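Local structure of copper-containing nitrite reductase (Bradyrhizobium sp. ORS 375, 6THE) at residues A[44-49]-A[172-178]; A[234-240]-A[264-270]. The protein catalyses the one-electron reduction of nitrite to nitric oxide at copper centres, here as the core of a four-domain heme-cupredoxin-copper enzyme. All blocks are in the same frame, centred on the assembly; numbering follows the deposited sequence.

Interaction 1: A[44-49]-A[172-178]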
# COMPACT_ATOMS: atom_id res chain seq x y z
N GLU A 44 23.69 -17.88 -7.04
CA GLU A 44 24.68 -18.91 -7.29
C GLU A 44 25.04 -18.91 -8.78
O GLU A 44 24.20 -19.21 -9.62
CB GLU A 44 24.19 -20.28 -6.80
CG GLU A 44 24.13 -20.40 -5.29
CD GLU A 44 25.46 -20.36 -4.55
OE1 GLU A 44 26.47 -20.84 -5.11
OE2 GLU A 44 25.48 -19.85 -3.41
N GLY A 45 26.29 -18.55 -9.07
CA GLY A 45 26.79 -18.48 -10.44
C GLY A 45 26.61 -17.09 -11.05
O GLY A 45 27.10 -16.83 -12.15
N THR A 46 25.91 -16.21 -10.32
CA THR A 46 25.59 -14.88 -10.82
C THR A 46 26.22 -13.82 -9.92
O THR A 46 26.07 -13.86 -8.70
CB THR A 46 24.07 -14.69 -10.96
OG1 THR A 46 23.51 -15.91 -11.45
CG2 THR A 46 23.70 -13.55 -11.89
N THR A 47 26.94 -12.88 -10.54
CA THR A 47 27.55 -11.75 -9.85
C THR A 47 26.96 -10.45 -10.38
O THR A 47 26.46 -10.40 -11.51
CB THR A 47 29.08 -11.79 -9.97
OG1 THR A 47 29.42 -11.84 -11.36
CG2 THR A 47 29.71 -12.96 -9.25
N PHE A 48 27.02 -9.40 -9.56
CA PHE A 48 26.41 -8.12 -9.88
C PHE A 48 27.32 -6.98 -9.42
O PHE A 48 28.07 -7.12 -8.46
CB PHE A 48 25.01 -8.03 -9.26
CG PHE A 48 24.24 -6.77 -9.58
CD1 PHE A 48 23.58 -6.63 -10.80
CD2 PHE A 48 24.15 -5.74 -8.67
CE1 PHE A 48 22.86 -5.48 -11.09
CE2 PHE A 48 23.44 -4.59 -8.96
CZ PHE A 48 22.79 -4.46 -10.17
N GLY A 49 27.23 -5.84 -10.13
CA GLY A 49 27.95 -4.63 -9.77
C GLY A 49 27.21 -3.83 -8.71
O GLY A 49 26.32 -3.05 -9.02
N GLN A 172 20.08 -16.76 -15.51
CA GLN A 172 21.30 -16.67 -16.29
C GLN A 172 22.47 -16.38 -15.37
O GLN A 172 22.43 -15.44 -14.57
CB GLN A 172 21.16 -15.60 -17.38
CG GLN A 172 22.44 -15.35 -18.17
CD GLN A 172 22.65 -16.36 -19.27
OE1 GLN A 172 22.03 -16.28 -20.33
NE2 GLN A 172 23.54 -17.31 -19.04
N HIS A 173 23.52 -17.20 -15.48
CA HIS A 173 24.76 -17.00 -14.74
C HIS A 173 25.66 -16.03 -15.50
O HIS A 173 25.44 -15.79 -16.69
CB HIS A 173 25.45 -18.34 -14.45
CG HIS A 173 24.63 -19.30 -13.65
ND1 HIS A 173 24.78 -20.67 -13.76
CD2 HIS A 173 23.65 -19.10 -12.74
CE1 HIS A 173 23.94 -21.27 -12.95
NE2 HIS A 173 23.23 -20.33 -12.31
N GLY A 174 26.66 -15.49 -14.80
CA GLY A 174 27.60 -14.55 -15.39
C GLY A 174 27.54 -13.18 -14.71
O GLY A 174 26.89 -13.02 -13.68
N SER A 175 28.22 -12.20 -15.32
CA SER A 175 28.29 -10.85 -14.79
C SER A 175 27.03 -10.07 -15.17
O SER A 175 26.65 -10.03 -16.34
CB SER A 175 29.54 -10.15 -15.26
OG SER A 175 30.70 -10.84 -14.82
N ALA A 176 26.40 -9.45 -14.17
CA ALA A 176 25.18 -8.67 -14.37
C ALA A 176 25.45 -7.20 -14.07
O ALA A 176 26.14 -6.87 -13.11
CB ALA A 176 24.07 -9.22 -13.51
N GLU A 177 24.90 -6.33 -14.93
CA GLU A 177 24.99 -4.89 -14.75
C GLU A 177 23.58 -4.31 -14.63
O GLU A 177 22.60 -4.99 -14.95
CB GLU A 177 25.78 -4.26 -15.90
CG GLU A 177 25.08 -4.33 -17.24
CD GLU A 177 25.95 -4.05 -18.45
OE1 GLU A 177 27.07 -4.60 -18.52
OE2 GLU A 177 25.51 -3.29 -19.34
N PHE A 178 23.50 -3.06 -14.18
CA PHE A 178 22.24 -2.35 -14.00
C PHE A 178 21.61 -2.07 -15.37
O PHE A 178 22.31 -1.73 -16.32
CB PHE A 178 22.47 -1.06 -13.21
CG PHE A 178 21.25 -0.19 -13.04
CD1 PHE A 178 20.34 -0.43 -12.02
CD2 PHE A 178 21.02 0.88 -13.89
CE1 PHE A 178 19.23 0.38 -11.86
CE2 PHE A 178 19.90 1.68 -13.74
CZ PHE A 178 19.01 1.43 -12.72
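Thr47 N and Gly174 O are joined in a short parallel pairing that adds residues 174-176, as the outermost strand within the chain, to a five-stranded sheet of the N-terminal cupredoxin domain. Donors come by turns from the two segments. Gly174 N gives to Gly45 O (3.0 Å), Thr47 N reaches Gly174 O nearly straight (3.1 Å, 169° at the hydrogen), and Ala176 N returns to Thr47 O (2.8 Å). A weak bond from Gly49 N to Ala176 O closes the series, and the strand directions differ by 28°.

Thr46, Phe48 and Ala176 share one face of the sheet. With CG anti to the backbone N (chi1 -177°), the Phe48 ring leans toward residues 176-178, so that the methyl of Ala176 lies in the ring plane at its edge, CB 3.8 Å from CD1. Where the pairing begins, the His173 imidazole carries Gly45 CA over one face, 4.2 Å from the ring centroid, a CH-pi contact with a residue whose missing side chain would have pointed at the ring.

Farther out, Thr47 OG1 is hydrogen-bonded to Glu39 OE2 on strand 28-43, and Phe48 also touches Leu42 and meets the Tyr50 ring edge-to-face. Phe178 packs on Glu132 and Ala135 of helix 130-135, which includes the copper ligand His133. At the edge of the His173 ring, Thr46 OG1 lies 3.4 Å from CD2 and makes a weak hydrogen bond to Gln172 O.

Interaction 2: A[234-240]-A[264-270]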
# COMPACT_ATOMS: atom_id res chain seq x y z
N GLU A 234 3.55 -16.97 11.96
CA GLU A 234 3.59 -16.04 13.08
C GLU A 234 2.60 -14.90 12.87
O GLU A 234 2.28 -14.55 11.74
CB GLU A 234 5.00 -15.51 13.29
CG GLU A 234 5.90 -16.43 14.10
CD GLU A 234 5.51 -16.64 15.55
OE1 GLU A 234 4.90 -15.73 16.15
OE2 GLU A 234 5.82 -17.72 16.10
N ILE A 235 2.11 -14.35 13.99
CA ILE A 235 1.33 -13.13 14.01
C ILE A 235 2.12 -12.08 14.78
O ILE A 235 2.66 -12.37 15.85
CB ILE A 235 -0.06 -13.36 14.64
CG1 ILE A 235 -0.77 -14.59 14.04
CG2 ILE A 235 -0.92 -12.11 14.54
CD1 ILE A 235 -1.95 -15.07 14.84
N PHE A 236 2.20 -10.86 14.23
CA PHE A 236 2.91 -9.77 14.86
C PHE A 236 2.11 -9.27 16.06
O PHE A 236 0.95 -8.88 15.92
CB PHE A 236 3.17 -8.64 13.87
CG PHE A 236 3.91 -9.03 12.61
CD1 PHE A 236 5.16 -9.63 12.68
CD2 PHE A 236 3.37 -8.77 11.36
CE1 PHE A 236 5.84 -9.99 11.52
CE2 PHE A 236 4.05 -9.12 10.20
CZ PHE A 236 5.29 -9.73 10.29
N ASP A 237 2.75 -9.29 17.24
CA ASP A 237 2.14 -8.83 18.48
C ASP A 237 2.00 -7.31 18.44
O ASP A 237 0.96 -6.78 18.80
CB ASP A 237 2.94 -9.29 19.70
CG ASP A 237 3.01 -10.80 19.87
OD1 ASP A 237 2.11 -11.50 19.35
OD2 ASP A 237 3.96 -11.27 20.53
N LYS A 238 3.07 -6.63 18.00
CA LYS A 238 3.10 -5.18 17.91
C LYS A 238 3.81 -4.77 16.62
O LYS A 238 4.86 -5.31 16.28
CB LYS A 238 3.79 -4.58 19.14
CG LYS A 238 2.94 -4.55 20.41
CD LYS A 238 3.75 -4.35 21.67
CE LYS A 238 2.93 -4.56 22.93
NZ LYS A 238 3.77 -4.52 24.15
N VAL A 239 3.21 -3.80 15.92
CA VAL A 239 3.76 -3.26 14.68
C VAL A 239 3.76 -1.74 14.77
O VAL A 239 2.72 -1.12 14.98
CB VAL A 239 2.98 -3.75 13.44
CG1 VAL A 239 3.38 -3.00 12.18
CG2 VAL A 239 3.13 -5.25 13.22
N ASP A 240 4.95 -1.15 14.60
CA ASP A 240 5.10 0.29 14.45
C ASP A 240 4.96 0.64 12.97
O ASP A 240 5.89 0.43 12.19
CB ASP A 240 6.41 0.78 15.08
CG ASP A 240 6.48 0.56 16.58
OD1 ASP A 240 5.62 1.11 17.30
OD2 ASP A 240 7.40 -0.15 17.02
N ALA A 264 9.04 -0.63 9.26
CA ALA A 264 8.12 -1.29 10.17
C ALA A 264 8.91 -2.00 11.26
O ALA A 264 9.88 -2.69 10.98
CB ALA A 264 7.24 -2.26 9.42
N ILE A 265 8.48 -1.80 12.52
CA ILE A 265 9.03 -2.53 13.65
C ILE A 265 8.03 -3.62 14.03
O ILE A 265 7.00 -3.33 14.64
CB ILE A 265 9.38 -1.59 14.82
CG1 ILE A 265 10.42 -0.54 14.41
CG2 ILE A 265 9.83 -2.38 16.04
CD1 ILE A 265 10.52 0.64 15.35
N ALA A 266 8.35 -4.86 13.64
CA ALA A 266 7.48 -6.00 13.89
C ALA A 266 8.03 -6.81 15.06
O ALA A 266 9.17 -7.25 15.04
CB ALA A 266 7.38 -6.83 12.63
N GLU A 267 7.18 -6.98 16.08
CA GLU A 267 7.51 -7.76 17.26
C GLU A 267 6.54 -8.94 17.36
O GLU A 267 5.36 -8.79 17.06
CB GLU A 267 7.41 -6.91 18.53
CG GLU A 267 8.39 -5.75 18.57
CD GLU A 267 8.19 -4.78 19.72
OE1 GLU A 267 7.44 -5.11 20.66
OE2 GLU A 267 8.79 -3.68 19.67
N PHE A 268 7.06 -10.10 17.79
CA PHE A 268 6.24 -11.29 17.97
C PHE A 268 6.92 -12.26 18.94
O PHE A 268 8.14 -12.26 19.08
CB PHE A 268 5.92 -11.95 16.62
CG PHE A 268 7.10 -12.28 15.75
CD1 PHE A 268 7.62 -11.35 14.87
CD2 PHE A 268 7.70 -13.53 15.81
CE1 PHE A 268 8.71 -11.65 14.06
CE2 PHE A 268 8.79 -13.84 15.01
CZ PHE A 268 9.29 -12.90 14.13
N LYS A 269 6.09 -13.08 19.60
CA LYS A 269 6.54 -14.13 20.49
C LYS A 269 6.47 -15.46 19.74
O LYS A 269 5.45 -15.78 19.13
CB LYS A 269 5.65 -14.15 21.74
CG LYS A 269 5.90 -15.28 22.73
CD LYS A 269 6.87 -14.94 23.83
CE LYS A 269 6.79 -15.88 25.01
NZ LYS A 269 7.75 -15.52 26.08
N VAL A 270 7.57 -16.22 19.78
CA VAL A 270 7.63 -17.52 19.14
C VAL A 270 7.30 -18.59 20.18
O VAL A 270 7.92 -18.65 21.23
CB VAL A 270 8.99 -17.77 18.46
CG1 VAL A 270 8.99 -19.06 17.67
CG2 VAL A 270 9.40 -16.60 17.56
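Ala264 presents its CA-H to Asp240 O, and the adjoining pair, Ile265 and Asp240, is joined by a bond from Asp240 N to Ile265 O (3.0 Å) and a weaker return bond. On the face that these two share with Lys238 and Glu267, the Asp240 carboxylate lies against the aliphatic branch of Ile265, OD2 facing CB and CG2. Ala266 turns to the other face, where its methyl sits over the Phe236 ring, CB 4.0 Å from the centroid.

Glu267 marks an irregularity in this antiparallel pairing of the second cupredoxin domain. Asp237 and Lys238 both face it, a classic beta bulge, and its carbonyl O accepts from both: Asp237 N in the carbonyl plane at 2.7 Å, Lys238 N from above that plane at 3.3 Å. Its own N gives to Lys238 O (2.9 Å). The extended Glu267 side chain passes the methylenes of Lys238 but is bound by a salt bridge from OE2 to Arg215 on strand 213-222.

Phe268 follows, its CG between the backbone N and the carbonyl carbon (chi1 54°), which lays the ring alongside that of Phe236; CD1 meets the Phe236 edge in plane, with the rings inclined at 56°. The bent Glu234 chain crosses the CD2 side of the ring at about a right angle, CG 3.8 Å from Phe268 CD2. With Glu234 cut back to an alanine, the CD2 side of Phe268 would probably lose its cover, and Ile92 of the second subunit a neighbour. Lys269 N makes a weak bond to Asp237 OD2, while NZ turns away to Gly211 O. Val270 CA lies 3.5 Å from Glu234 OE2.

In the fold
Interaction 1 comes first along the chain and interaction 2 follows. Their centres are 35 Å apart on opposite sides of the chain's centre, and their nearest atoms about 23 Å apart. Interaction 1 closes the margin of the first domain's five-stranded sheet, whereas interaction 2 lies inside the six-stranded sheet of the second. The chain reaches that second sheet with strand 155-164, then returns to the first through 174-176 before going on to strands 236-241 and 263-269. The two domains are thus interlaced. Ile235 of interaction 2 packs on copper-binding His89 of the second subunit, near the catalytic copper that, as in this family, probably lies between subunits; no other chain of the assembly touches interaction 1.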